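Local atomic coordinates of deoxyribodipyrimidine photo-lyase (Oryza sativa Japonica Group, PDB entry 3UMV), a protein that uses light energy and a bound FAD to split cyclobutane pyrimidine dimers in ultraviolet-damaged DNA back into separate pyrimidines. Residues R46-H58 / V161-P173. Residues are numbered along the deposited sequence; the frame is centred on the assembly and turned at random.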
loop_
_atom_site.group_PDB
_atom_site.type_symbol
_atom_site.label_atom_id
_atom_site.label_comp_id
_atom_site.label_asym_id
_atom_site.label_seq_id
_atom_site.Cartn_x
_atom_site.Cartn_y
_atom_site.Cartn_z
ATOM N N ARG A 46 8.984 -1.946 2.288
ATOM C CA ARG A 46 7.690 -1.264 2.208
ATOM C C ARG A 46 7.785 0.244 2.363
ATOM O O ARG A 46 6.980 0.982 1.784
ATOM C CB ARG A 46 6.702 -1.824 3.225
ATOM C CG ARG A 46 5.252 -1.442 2.920
ATOM C CD ARG A 46 4.344 -1.975 3.992
ATOM N NE ARG A 46 2.935 -1.822 3.663
ATOM C CZ ARG A 46 1.966 -2.244 4.469
ATOM N NH1 ARG A 46 2.285 -2.840 5.615
ATOM N NH2 ARG A 46 0.694 -2.092 4.132
ATOM N N ASP A 47 8.761 0.719 3.128
ATOM C CA ASP A 47 8.750 2.134 3.480
ATOM C C ASP A 47 9.898 2.892 2.826
ATOM O O ASP A 47 10.955 3.108 3.422
ATOM C CB ASP A 47 8.712 2.280 5.005
ATOM C CG ASP A 47 7.439 1.681 5.601
ATOM O OD1 ASP A 47 7.506 0.548 6.109
ATOM O OD2 ASP A 47 6.355 2.316 5.506
ATOM N N GLN A 48 9.657 3.287 1.576
ATOM C CA GLN A 48 10.670 3.855 0.706
ATOM C C GLN A 48 10.828 5.359 0.910
ATOM O O GLN A 48 10.483 6.173 0.035
ATOM C CB GLN A 48 10.349 3.496 -0.741
ATOM C CG GLN A 48 10.338 1.987 -0.949
ATOM C CD GLN A 48 9.501 1.547 -2.131
ATOM O OE1 GLN A 48 9.385 2.261 -3.131
ATOM N NE2 GLN A 48 8.921 0.358 -2.026
ATOM N N ARG A 49 11.353 5.696 2.084
ATOM C CA ARG A 49 11.553 7.071 2.534
ATOM C C ARG A 49 12.577 7.089 3.663
ATOM O O ARG A 49 12.740 6.108 4.390
ATOM C CB ARG A 49 10.235 7.685 3.022
ATOM C CG ARG A 49 9.755 7.134 4.364
ATOM C CD ARG A 49 8.346 7.645 4.747
ATOM N NE ARG A 49 7.931 6.984 5.984
ATOM C CZ ARG A 49 7.308 5.811 6.042
ATOM N NH1 ARG A 49 6.943 5.172 4.925
ATOM N NH2 ARG A 49 7.029 5.285 7.226
ATOM N N LEU A 50 13.271 8.215 3.801
ATOM C CA LEU A 50 14.219 8.403 4.900
ATOM C C LEU A 50 13.565 9.126 6.080
ATOM O O LEU A 50 13.929 8.882 7.226
ATOM C CB LEU A 50 15.460 9.154 4.427
ATOM C CG LEU A 50 16.155 8.500 3.237
ATOM C CD1 LEU A 50 17.305 9.370 2.728
ATOM C CD2 LEU A 50 16.635 7.103 3.627
ATOM N N ALA A 51 12.587 9.993 5.817
ATOM C CA ALA A 51 11.950 10.725 6.900
ATOM C C ALA A 51 10.840 9.899 7.526
ATOM O O ALA A 51 10.251 9.038 6.870
ATOM C CB ALA A 51 11.399 12.065 6.409
ATOM N N ASP A 52 10.553 10.163 8.793
ATOM C CA ASP A 52 9.380 9.567 9.443
ATOM C C ASP A 52 9.318 8.040 9.265
ATOM O O ASP A 52 8.243 7.468 9.028
ATOM C CB ASP A 52 8.104 10.182 8.864
ATOM C CG ASP A 52 8.056 11.687 9.028
ATOM O OD1 ASP A 52 7.480 12.366 8.149
ATOM O OD2 ASP A 52 8.596 12.191 10.038
ATOM N N ASN A 53 10.458 7.382 9.427
ATOM C CA ASN A 53 10.550 5.955 9.166
ATOM C C ASN A 53 11.057 5.223 10.416
ATOM O O ASN A 53 12.241 5.257 10.718
ATOM C CB ASN A 53 11.473 5.723 7.963
ATOM C CG ASN A 53 11.572 4.258 7.579
ATOM O OD1 ASN A 53 11.466 3.383 8.430
ATOM N ND2 ASN A 53 11.773 3.990 6.295
ATOM N N TRP A 54 10.156 4.567 11.146
ATOM C CA TRP A 54 10.556 3.939 12.410
ATOM C C TRP A 54 11.591 2.841 12.246
ATOM O O TRP A 54 12.369 2.598 13.160
ATOM C CB TRP A 54 9.364 3.398 13.203
ATOM C CG TRP A 54 8.463 4.460 13.777
ATOM C CD1 TRP A 54 7.137 4.647 13.497
ATOM C CD2 TRP A 54 8.819 5.475 14.725
ATOM N NE1 TRP A 54 6.647 5.715 14.210
ATOM C CE2 TRP A 54 7.661 6.254 14.956
ATOM C CE3 TRP A 54 10.008 5.818 15.378
ATOM C CZ2 TRP A 54 7.651 7.339 15.844
ATOM C CZ3 TRP A 54 10.001 6.908 16.255
ATOM C CH2 TRP A 54 8.824 7.645 16.478
ATOM N N ALA A 55 11.602 2.177 11.093
ATOM C CA ALA A 55 12.536 1.080 10.896
ATOM C C ALA A 55 13.943 1.651 10.755
ATOM O O ALA A 55 14.883 1.157 11.365
ATOM C CB ALA A 55 12.153 0.257 9.680
ATOM N N LEU A 56 14.074 2.724 9.977
ATOM C CA LEU A 56 15.355 3.395 9.819
ATOM C C LEU A 56 15.834 4.004 11.156
ATOM O O LEU A 56 16.997 3.864 11.528
ATOM C CB LEU A 56 15.261 4.473 8.734
ATOM C CG LEU A 56 16.529 5.310 8.551
ATOM C CD1 LEU A 56 17.693 4.400 8.193
ATOM C CD2 LEU A 56 16.324 6.396 7.490
ATOM N N LEU A 57 14.925 4.663 11.873
ATOM C CA LEU A 57 15.229 5.245 13.187
ATOM C C LEU A 57 15.737 4.177 14.153
ATOM O O LEU A 57 16.703 4.397 14.883
ATOM C CB LEU A 57 13.991 5.938 13.770
ATOM C CG LEU A 57 13.643 7.298 13.164
ATOM C CD1 LEU A 57 12.231 7.727 13.543
ATOM C CD2 LEU A 57 14.655 8.331 13.614
ATOM N N HIS A 58 15.085 3.019 14.152
ATOM C CA HIS A 58 15.512 1.913 14.996
ATOM C C HIS A 58 16.921 1.446 14.629
ATOM O O HIS A 58 17.766 1.255 15.499
ATOM C CB HIS A 58 14.526 0.749 14.910
ATOM C CG HIS A 58 14.856 -0.375 15.840
ATOM N ND1 HIS A 58 15.114 -1.658 15.405
ATOM C CD2 HIS A 58 14.994 -0.400 17.186
ATOM C CE1 HIS A 58 15.384 -2.428 16.444
ATOM N NE2 HIS A 58 15.317 -1.689 17.537
ATOM N N VAL A 161 24.088 -13.030 13.865
ATOM C CA VAL A 161 23.446 -11.813 13.372
ATOM C C VAL A 161 22.039 -11.687 13.916
ATOM O O VAL A 161 21.233 -12.615 13.814
ATOM C CB VAL A 161 23.347 -11.757 11.843
ATOM C CG1 VAL A 161 22.497 -10.532 11.432
ATOM C CG2 VAL A 161 24.729 -11.712 11.208
ATOM N N ALA A 162 21.745 -10.522 14.477
ATOM C CA ALA A 162 20.427 -10.255 15.017
ATOM C C ALA A 162 19.504 -9.813 13.885
ATOM O O ALA A 162 19.933 -9.141 12.948
ATOM C CB ALA A 162 20.509 -9.178 16.086
ATOM N N VAL A 163 18.241 -10.210 13.959
ATOM C CA VAL A 163 17.260 -9.738 12.982
ATOM C C VAL A 163 16.061 -9.135 13.707
ATOM O O VAL A 163 15.418 -9.807 14.525
ATOM C CB VAL A 163 16.779 -10.859 12.029
ATOM C CG1 VAL A 163 15.862 -10.262 10.967
ATOM C CG2 VAL A 163 17.957 -11.584 11.385
ATOM N N HIS A 164 15.760 -7.867 13.413
ATOM C CA HIS A 164 14.617 -7.190 14.019
ATOM C C HIS A 164 13.682 -6.762 12.904
ATOM O O HIS A 164 14.141 -6.391 11.820
ATOM C CB HIS A 164 15.032 -5.918 14.763
ATOM C CG HIS A 164 15.919 -6.153 15.949
ATOM N ND1 HIS A 164 16.285 -5.138 16.804
ATOM C CD2 HIS A 164 16.513 -7.276 16.423
ATOM C CE1 HIS A 164 17.069 -5.619 17.755
ATOM N NE2 HIS A 164 17.232 -6.914 17.541
ATOM N N GLN A 165 12.383 -6.818 13.167
ATOM C CA GLN A 165 11.397 -6.239 12.249
ATOM C C GLN A 165 10.642 -5.111 12.935
ATOM O O GLN A 165 10.222 -5.228 14.082
ATOM C CB GLN A 165 10.399 -7.293 11.795
ATOM C CG GLN A 165 9.313 -6.743 10.873
ATOM C CD GLN A 165 8.431 -7.841 10.349
ATOM O OE1 GLN A 165 7.929 -8.663 11.112
ATOM N NE2 GLN A 165 8.243 -7.869 9.046
ATOM N N VAL A 166 10.459 -4.010 12.223
ATOM C CA VAL A 166 9.804 -2.851 12.792
ATOM C C VAL A 166 8.590 -2.534 11.931
ATOM O O VAL A 166 8.701 -2.495 10.710
ATOM C CB VAL A 166 10.768 -1.636 12.813
ATOM C CG1 VAL A 166 10.037 -0.384 13.324
ATOM C CG2 VAL A 166 11.979 -1.936 13.688
ATOM N N ASP A 167 7.425 -2.357 12.550
ATOM C CA ASP A 167 6.292 -1.834 11.800
ATOM C C ASP A 167 6.473 -0.336 11.635
ATOM O O ASP A 167 6.274 0.445 12.581
ATOM C CB ASP A 167 4.968 -2.151 12.489
ATOM C CG ASP A 167 3.759 -1.790 11.628
ATOM O OD1 ASP A 167 3.901 -1.002 10.676
ATOM O OD2 ASP A 167 2.658 -2.287 11.929
ATOM N N ALA A 168 6.876 0.054 10.429
ATOM C CA ALA A 168 7.093 1.452 10.088
ATOM C C ALA A 168 5.919 2.024 9.306
ATOM O O ALA A 168 5.908 3.213 8.990
ATOM C CB ALA A 168 8.384 1.609 9.269
ATOM N N HIS A 169 4.944 1.187 8.976
ATOM C CA HIS A 169 3.858 1.611 8.085
ATOM C C HIS A 169 2.587 2.011 8.837
ATOM O O HIS A 169 1.839 2.886 8.400
ATOM C CB HIS A 169 3.520 0.492 7.102
ATOM C CG HIS A 169 3.056 0.982 5.766
ATOM N ND1 HIS A 169 3.924 1.466 4.806
ATOM C CD2 HIS A 169 1.820 1.043 5.223
ATOM C CE1 HIS A 169 3.237 1.810 3.730
ATOM N NE2 HIS A 169 1.958 1.560 3.957
ATOM N N ASN A 170 2.330 1.367 9.964
ATOM C CA ASN A 170 1.101 1.606 10.691
ATOM C C ASN A 170 1.361 2.517 11.895
ATOM O O ASN A 170 2.438 2.467 12.479
ATOM C CB ASN A 170 0.512 0.283 11.172
ATOM C CG ASN A 170 0.055 -0.601 10.027
ATOM O OD1 ASN A 170 -0.771 -0.188 9.211
ATOM N ND2 ASN A 170 0.624 -1.807 9.930
ATOM N N VAL A 171 0.375 3.339 12.257
ATOM C CA VAL A 171 0.472 4.167 13.457
ATOM C C VAL A 171 0.539 3.273 14.678
ATOM O O VAL A 171 1.404 3.446 15.540
ATOM C CB VAL A 171 -0.734 5.139 13.613
ATOM C CG1 VAL A 171 -0.570 5.984 14.863
ATOM C CG2 VAL A 171 -0.852 6.034 12.382
ATOM N N VAL A 172 -0.394 2.330 14.765
ATOM C CA VAL A 172 -0.378 1.367 15.851
ATOM C C VAL A 172 0.187 0.069 15.281
ATOM O O VAL A 172 -0.321 -0.446 14.283
ATOM C CB VAL A 172 -1.801 1.125 16.414
ATOM C CG1 VAL A 172 -1.756 0.157 17.596
ATOM C CG2 VAL A 172 -2.458 2.447 16.852
ATOM N N PRO A 173 1.251 -0.464 15.892
ATOM C CA PRO A 173 1.867 -1.688 15.360
ATOM C C PRO A 173 0.845 -2.784 15.121
ATOM O O PRO A 173 -0.039 -2.991 15.962
ATOM C CB PRO A 173 2.838 -2.086 16.470
ATOM C CG PRO A 173 3.196 -0.791 17.124
ATOM C CD PRO A 173 1.982 0.078 17.053
HETATM O O HOH W 1 6.543 -1.261 7.696
HETATM O O HOH W 2 7.422 4.889 10.297
#
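Asp47 OD2 is gripped by two donors: His169 ND1 at 2.7 Å on its syn side, 31° out of the carboxylate plane, and Arg49 NH1, in a salt bridge, through the anti lone pair. The ND1 bond, with the guanidinium of Arg46 lying flat on one face of the ring, restrains the imidazole's rotation; the two centres are 3.7 Å apart and the planes 8° from parallel. Arg46 reaches there by an extended chain, CG anti to the backbone N (chi1 -163°), and its NH1 continues into a salt bridge with Asp328. In its own guanidinium plane, Arg49 NH2 donates to Ala168 O at 2.9 Å, while NE and NH2 both hold Asp52 O. A leucine in place of Arg49 would probably cost Asp47 its salt-bridge mate and Ala168 O a direct donor, leaving the carboxylate less firmly oriented. Two waters complete the junction, one joining Asp47 OD1 to Ala168 N, the other Ala168 O to Trp54 N. Alongside, Ala55 CB packs 3.9 Å from Val166 CB and 4.0 Å from Ala168 CB, just past the helix N-cap, Asn53. Within the photolyase alpha/beta domain, the first turn of helix 54-66 thus packs against strand 162-166, running roughly antiparallel to it, while His169, beyond the strand's end, approaches Arg324 of helix 310-333.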